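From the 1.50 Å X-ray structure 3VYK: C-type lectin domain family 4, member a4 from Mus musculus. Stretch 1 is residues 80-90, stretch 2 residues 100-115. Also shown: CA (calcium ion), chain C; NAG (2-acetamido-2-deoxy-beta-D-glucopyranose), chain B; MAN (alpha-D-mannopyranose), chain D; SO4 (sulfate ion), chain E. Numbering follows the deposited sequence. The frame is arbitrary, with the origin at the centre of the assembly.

Stretch 1 80-90: PYNKSATFWHK
Stretch 2, residues 100-115: CVIINHKTTGWGWNDI

Stretch 2 is a two-stranded antiparallel hairpin, strands 100-106 and 109-115, closed by a type I turn from Lys106 to Gly109; Gly109, at phi/psi 115/-162, adopts angles that call for glycine. Stretch 1, without regular helix or strand, meets the second strand at a single bridge, Trp88 with Trp112, and crosses it at a slant; Trp88 CA lies 4.4 Å from Trp112 CA.

Pro80 (phi/psi -64/140) leads into Tyr81, whose CA-to-CB bond points sideways, while its t rotamer lets the hydroxyl end come nearer, with Tyr81 OH 4.3 Å from Trp112 CZ3 at the ring edge. That hydroxyl also accepts a hydrogen bond from the indole of Trp88 (Trp88 NE1 to Tyr81 OH, 3.1 Å), which helps fix both rings. A type I turn from Asn82 to Ala85 follows, closed by Ala85 N to Asn82 O at 3.0 Å. Asn82, also t, suits its start because its OD1 accepts from Ser84 N (3.0 Å) and Ser84 OG (2.8 Å).

The chain then extends at Thr86 (-124/158, chi1 p), whose CB packs 3.6 Å from Trp112 CZ3. Phe87 (-137/39, chi1 m, chi2 -82°) sends its backbone O to Trp112 N at 2.8 Å, the first bridge hydrogen bond. Its CB sits over the indole face, 4.0 Å from the five-membered ring centroid of Trp112, and its ring makes an offset edge-to-face pair with the six-membered ring, Phe87 CD2 to Trp112 CZ2 at 3.7 Å, planes at 76°.

Trp88 (-59/135, chi1 m, chi2 105°) points its CA-to-CB bond away, yet the broad indole reaches back. Its face receives the edge of Trp112 (chi1 m, chi2 -9°), planes at 82°; Trp88 CH2 meets Val101 CG2 (chi1 t) at 3.7 Å.

His89 (-57/151, chi1 m, chi2 -62°) points its CA-to-CB bond toward the hairpin. His89 N donates to Trp112 O at 3.0 Å, completing the bridge. The flat imidazole fits between Lys106 CD and Gly111 CA, each 3.5 Å from the His89 ring centroid over opposite faces. Gly111, nearly fully extended, leaves the necessary room: an ideal CB would lie 2.7 Å from His89 ND1. His89 NE2 donates to Asn104 O at 2.9 Å and weakly to Asn104 OD1 at 2.8 Å; Asn104 has chi1 p. His89 ND1 lies 2.8 Å from a water that is also 2.6 Å from Thr108 OG1, so both imidazole nitrogens have polar partners.

Lys90 (-54/130, chi1 t) has its CA-to-CB bond sideways and makes no direct contact with the hairpin. Lys90 O accepts from a second water at 2.8 Å, and that water accepts from Lys106 NZ, also at 2.8 Å.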

# COMPACT_ATOMS: atom_id res chain seq x y z
N PRO A 80 -9.31 -5.59 -10.62
CA PRO A 80 -8.97 -6.99 -10.41
C PRO A 80 -7.59 -7.20 -9.80
O PRO A 80 -6.63 -6.50 -10.15
CB PRO A 80 -9.05 -7.60 -11.82
CG PRO A 80 -9.88 -6.65 -12.61
CD PRO A 80 -9.59 -5.30 -12.04
N TYR A 81 -7.50 -8.15 -8.87
CA TYR A 81 -6.23 -8.59 -8.32
C TYR A 81 -5.52 -9.45 -9.37
O TYR A 81 -5.98 -10.53 -9.71
CB TYR A 81 -6.47 -9.39 -7.05
CG TYR A 81 -5.23 -9.85 -6.32
CD1 TYR A 81 -4.41 -8.94 -5.66
CD2 TYR A 81 -4.91 -11.21 -6.26
CE1 TYR A 81 -3.28 -9.37 -4.98
CE2 TYR A 81 -3.79 -11.65 -5.57
CZ TYR A 81 -2.99 -10.72 -4.93
OH TYR A 81 -1.87 -11.15 -4.25
N ASN A 82 -4.42 -8.92 -9.89
CA ASN A 82 -3.64 -9.56 -10.94
C ASN A 82 -2.49 -10.35 -10.34
O ASN A 82 -1.51 -9.77 -9.87
CB ASN A 82 -3.11 -8.51 -11.92
CG ASN A 82 -2.41 -9.12 -13.12
OD1 ASN A 82 -2.30 -10.36 -13.25
ND2 ASN A 82 -1.94 -8.27 -14.02
N LYS A 83 -2.61 -11.68 -10.38
CA LYS A 83 -1.60 -12.58 -9.82
C LYS A 83 -0.24 -12.45 -10.50
O LYS A 83 0.77 -12.87 -9.94
CB LYS A 83 -2.08 -14.03 -9.87
CG LYS A 83 -3.23 -14.34 -8.92
CD LYS A 83 -3.65 -15.80 -8.98
CE LYS A 83 -4.29 -16.18 -10.31
NZ LYS A 83 -5.61 -15.53 -10.54
N SER A 84 -0.20 -11.84 -11.68
CA SER A 84 1.08 -11.66 -12.39
C SER A 84 1.84 -10.40 -11.98
O SER A 84 2.94 -10.14 -12.51
CB SER A 84 0.90 -11.70 -13.91
OG SER A 84 0.30 -10.51 -14.38
N ALA A 85 1.30 -9.65 -11.03
CA ALA A 85 1.98 -8.46 -10.51
C ALA A 85 1.82 -8.32 -8.99
O ALA A 85 1.22 -7.38 -8.50
CB ALA A 85 1.51 -7.20 -11.23
N THR A 86 2.36 -9.29 -8.26
CA THR A 86 2.37 -9.22 -6.80
C THR A 86 3.80 -9.33 -6.29
O THR A 86 4.70 -9.85 -6.98
CB THR A 86 1.46 -10.29 -6.15
OG1 THR A 86 1.99 -11.60 -6.37
CG2 THR A 86 0.04 -10.19 -6.69
N PHE A 87 4.01 -8.85 -5.06
CA PHE A 87 5.37 -8.64 -4.55
C PHE A 87 5.55 -9.09 -3.12
O PHE A 87 6.24 -8.45 -2.33
CB PHE A 87 5.79 -7.19 -4.78
CG PHE A 87 5.65 -6.79 -6.21
CD1 PHE A 87 6.65 -7.11 -7.13
CD2 PHE A 87 4.48 -6.21 -6.67
CE1 PHE A 87 6.50 -6.82 -8.48
CE2 PHE A 87 4.31 -5.92 -8.02
CZ PHE A 87 5.32 -6.23 -8.92
N TRP A 88 4.91 -10.20 -2.80
CA TRP A 88 5.02 -10.77 -1.46
C TRP A 88 6.43 -11.11 -1.08
O TRP A 88 7.18 -11.72 -1.86
CB TRP A 88 4.18 -12.03 -1.38
CG TRP A 88 2.71 -11.79 -1.60
CD1 TRP A 88 1.95 -12.09 -2.72
CD2 TRP A 88 1.77 -11.20 -0.65
NE1 TRP A 88 0.64 -11.75 -2.54
CE2 TRP A 88 0.47 -11.19 -1.31
CE3 TRP A 88 1.88 -10.68 0.64
CZ2 TRP A 88 -0.67 -10.70 -0.69
CZ3 TRP A 88 0.72 -10.18 1.26
CH2 TRP A 88 -0.51 -10.19 0.61
N HIS A 89 6.81 -10.75 0.15
CA HIS A 89 8.05 -11.24 0.76
C HIS A 89 8.05 -12.74 0.80
O HIS A 89 7.00 -13.38 0.91
CB HIS A 89 8.19 -10.72 2.19
CG HIS A 89 8.74 -9.33 2.30
ND1 HIS A 89 9.98 -8.98 1.86
CD2 HIS A 89 8.18 -8.18 2.85
CE1 HIS A 89 10.19 -7.68 2.12
NE2 HIS A 89 9.09 -7.19 2.72
N LYS A 90 9.24 -13.34 0.76
CA LYS A 90 9.36 -14.77 0.98
C LYS A 90 8.69 -15.14 2.31
O LYS A 90 8.91 -14.49 3.34
CB LYS A 90 10.84 -15.19 0.97
CG LYS A 90 11.11 -16.67 1.14
CD LYS A 90 10.48 -17.51 0.04
CE LYS A 90 10.87 -18.98 0.19
NZ LYS A 90 10.75 -19.48 1.59
N CYS A 100 -4.73 -7.18 6.39
CA CYS A 100 -4.26 -5.98 5.70
C CYS A 100 -2.81 -6.21 5.27
O CYS A 100 -2.20 -7.20 5.65
CB CYS A 100 -4.38 -4.76 6.61
SG CYS A 100 -6.10 -4.20 6.81
N VAL A 101 -2.30 -5.30 4.44
CA VAL A 101 -1.00 -5.50 3.81
C VAL A 101 -0.16 -4.23 3.88
O VAL A 101 -0.66 -3.12 3.59
CB VAL A 101 -1.17 -5.90 2.32
CG1 VAL A 101 0.18 -6.13 1.64
CG2 VAL A 101 -2.03 -7.15 2.18
N ILE A 102 1.11 -4.40 4.27
CA ILE A 102 2.08 -3.32 4.17
C ILE A 102 3.20 -3.65 3.20
O ILE A 102 3.52 -4.81 2.97
CB ILE A 102 2.72 -2.94 5.54
CG1 ILE A 102 3.44 -4.14 6.19
CG2 ILE A 102 1.69 -2.29 6.45
CD1 ILE A 102 4.23 -3.78 7.44
N ILE A 103 3.78 -2.59 2.65
CA ILE A 103 5.10 -2.64 2.05
C ILE A 103 6.09 -2.40 3.19
O ILE A 103 6.00 -1.40 3.91
CB ILE A 103 5.27 -1.56 0.97
CG1 ILE A 103 4.30 -1.80 -0.18
CG2 ILE A 103 6.71 -1.52 0.45
CD1 ILE A 103 4.31 -0.71 -1.24
N ASN A 104 7.05 -3.30 3.34
CA ASN A 104 8.17 -3.07 4.26
C ASN A 104 9.48 -3.61 3.69
O ASN A 104 9.50 -4.34 2.68
CB ASN A 104 7.88 -3.56 5.70
CG ASN A 104 7.75 -5.08 5.81
OD1 ASN A 104 7.83 -5.80 4.83
ND2 ASN A 104 7.52 -5.57 7.03
N HIS A 105 10.58 -3.23 4.34
CA HIS A 105 11.90 -3.55 3.84
C HIS A 105 12.60 -4.56 4.71
O HIS A 105 12.55 -4.48 5.93
CB HIS A 105 12.72 -2.29 3.74
CG HIS A 105 14.01 -2.47 3.00
ND1 HIS A 105 15.18 -2.75 3.62
CD2 HIS A 105 14.29 -2.43 1.64
CE1 HIS A 105 16.15 -2.87 2.70
NE2 HIS A 105 15.61 -2.68 1.49
N LYS A 106 13.23 -5.53 4.05
CA LYS A 106 13.98 -6.60 4.73
C LYS A 106 15.34 -6.73 4.04
O LYS A 106 15.64 -5.97 3.12
CB LYS A 106 13.20 -7.92 4.70
CG LYS A 106 11.91 -7.87 5.50
CD LYS A 106 11.00 -9.09 5.33
CE LYS A 106 11.42 -10.25 6.22
NZ LYS A 106 10.33 -11.27 6.22
N THR A 107 16.16 -7.67 4.50
CA THR A 107 17.50 -7.85 3.93
C THR A 107 17.43 -8.22 2.45
O THR A 107 18.32 -7.89 1.67
CB THR A 107 18.30 -8.92 4.70
OG1 THR A 107 17.64 -10.19 4.61
CG2 THR A 107 18.45 -8.53 6.16
N THR A 108 16.35 -8.90 2.07
CA THR A 108 16.12 -9.34 0.69
C THR A 108 15.48 -8.25 -0.17
O THR A 108 15.25 -8.46 -1.37
CB THR A 108 15.22 -10.59 0.66
OG1 THR A 108 14.09 -10.38 1.50
CG2 THR A 108 15.99 -11.82 1.15
N GLY A 109 15.19 -7.10 0.44
CA GLY A 109 14.63 -5.95 -0.26
C GLY A 109 13.22 -5.58 0.17
O GLY A 109 12.77 -5.95 1.25
N TRP A 110 12.54 -4.80 -0.68
CA TRP A 110 11.15 -4.41 -0.43
C TRP A 110 10.18 -5.50 -0.78
O TRP A 110 10.43 -6.30 -1.67
CB TRP A 110 10.81 -3.18 -1.26
CG TRP A 110 11.46 -1.93 -0.75
CD1 TRP A 110 12.58 -1.29 -1.28
CD2 TRP A 110 11.05 -1.12 0.39
NE1 TRP A 110 12.87 -0.16 -0.56
CE2 TRP A 110 12.00 0.00 0.46
CE3 TRP A 110 10.03 -1.20 1.34
CZ2 TRP A 110 11.91 0.98 1.44
CZ3 TRP A 110 9.95 -0.20 2.32
CH2 TRP A 110 10.87 0.86 2.37
N GLY A 111 9.05 -5.53 -0.08
CA GLY A 111 8.02 -6.50 -0.40
C GLY A 111 6.76 -6.30 0.42
O GLY A 111 6.69 -5.39 1.27
N TRP A 112 5.78 -7.15 0.16
CA TRP A 112 4.50 -7.09 0.86
C TRP A 112 4.44 -8.09 1.98
O TRP A 112 4.92 -9.23 1.85
CB TRP A 112 3.35 -7.41 -0.08
CG TRP A 112 3.18 -6.51 -1.28
CD1 TRP A 112 3.81 -5.31 -1.57
CD2 TRP A 112 2.23 -6.74 -2.37
NE1 TRP A 112 3.35 -4.81 -2.78
CE2 TRP A 112 2.38 -5.62 -3.29
CE3 TRP A 112 1.31 -7.75 -2.66
CZ2 TRP A 112 1.64 -5.53 -4.47
CZ3 TRP A 112 0.57 -7.64 -3.84
CH2 TRP A 112 0.72 -6.55 -4.71
N ASN A 113 3.81 -7.69 3.08
CA ASN A 113 3.59 -8.59 4.22
C ASN A 113 2.18 -8.38 4.73
O ASN A 113 1.75 -7.24 4.90
CB ASN A 113 4.61 -8.29 5.33
CG ASN A 113 4.33 -9.06 6.61
OD1 ASN A 113 3.88 -10.21 6.60
ND2 ASN A 113 4.64 -8.41 7.74
N ASP A 114 1.46 -9.47 4.95
CA ASP A 114 0.19 -9.36 5.67
C ASP A 114 0.43 -9.09 7.14
O ASP A 114 1.32 -9.71 7.78
CB ASP A 114 -0.73 -10.59 5.45
CG ASP A 114 -0.13 -11.89 5.95
OD1 ASP A 114 1.12 -12.03 6.00
OD2 ASP A 114 -0.95 -12.80 6.26
N ILE A 115 -0.35 -8.12 7.64
CA ILE A 115 -0.31 -7.70 9.05
C ILE A 115 -1.73 -7.43 9.60
O ILE A 115 -2.70 -7.33 8.84
CB ILE A 115 0.57 -6.44 9.26
CG1 ILE A 115 -0.07 -5.17 8.66
CG2 ILE A 115 1.99 -6.66 8.74
CD1 ILE A 115 0.43 -3.91 9.33
CA CA C . 2.57 -11.76 7.80
C1 NAG B . 5.65 -7.65 11.29
C2 NAG B . 6.65 -6.81 10.47
C3 NAG B . 6.75 -5.39 11.01
C4 NAG B . 5.36 -4.78 11.21
C5 NAG B . 4.44 -5.73 12.00
C6 NAG B . 3.00 -5.24 12.05
C7 NAG B . 8.33 -8.26 9.42
C8 NAG B . 9.61 -9.00 9.59
N2 NAG B . 7.90 -7.54 10.46
O3 NAG B . 7.47 -4.60 10.08
O4 NAG B . 5.46 -3.55 11.89
O5 NAG B . 4.40 -6.99 11.35
O6 NAG B . 2.78 -4.34 13.12
O7 NAG B . 7.70 -8.32 8.35
C1 MAN D . 6.19 -10.60 12.20
C2 MAN D . 5.02 -9.96 11.45
C3 MAN D . 4.33 -10.99 10.55
C4 MAN D . 5.37 -11.63 9.63
C5 MAN D . 6.50 -12.25 10.48
C6 MAN D . 7.60 -12.87 9.61
O2 MAN D . 5.55 -8.92 10.65
O3 MAN D . 3.33 -10.49 9.67
O4 MAN D . 4.61 -12.52 8.82
O5 MAN D . 7.08 -11.24 11.30
O6 MAN D . 8.54 -13.53 10.45
S SO4 E . 14.09 -4.27 -4.13
O1 SO4 E . 13.44 -3.10 -4.76
O2 SO4 E . 14.18 -4.04 -2.67
O3 SO4 E . 15.46 -4.45 -4.67
O4 SO4 E . 13.28 -5.49 -4.37
O HOH W 1 9.13 -8.55 -2.98
O HOH W 2 11.68 -11.26 1.74
O HOH W 3 10.95 -12.70 3.94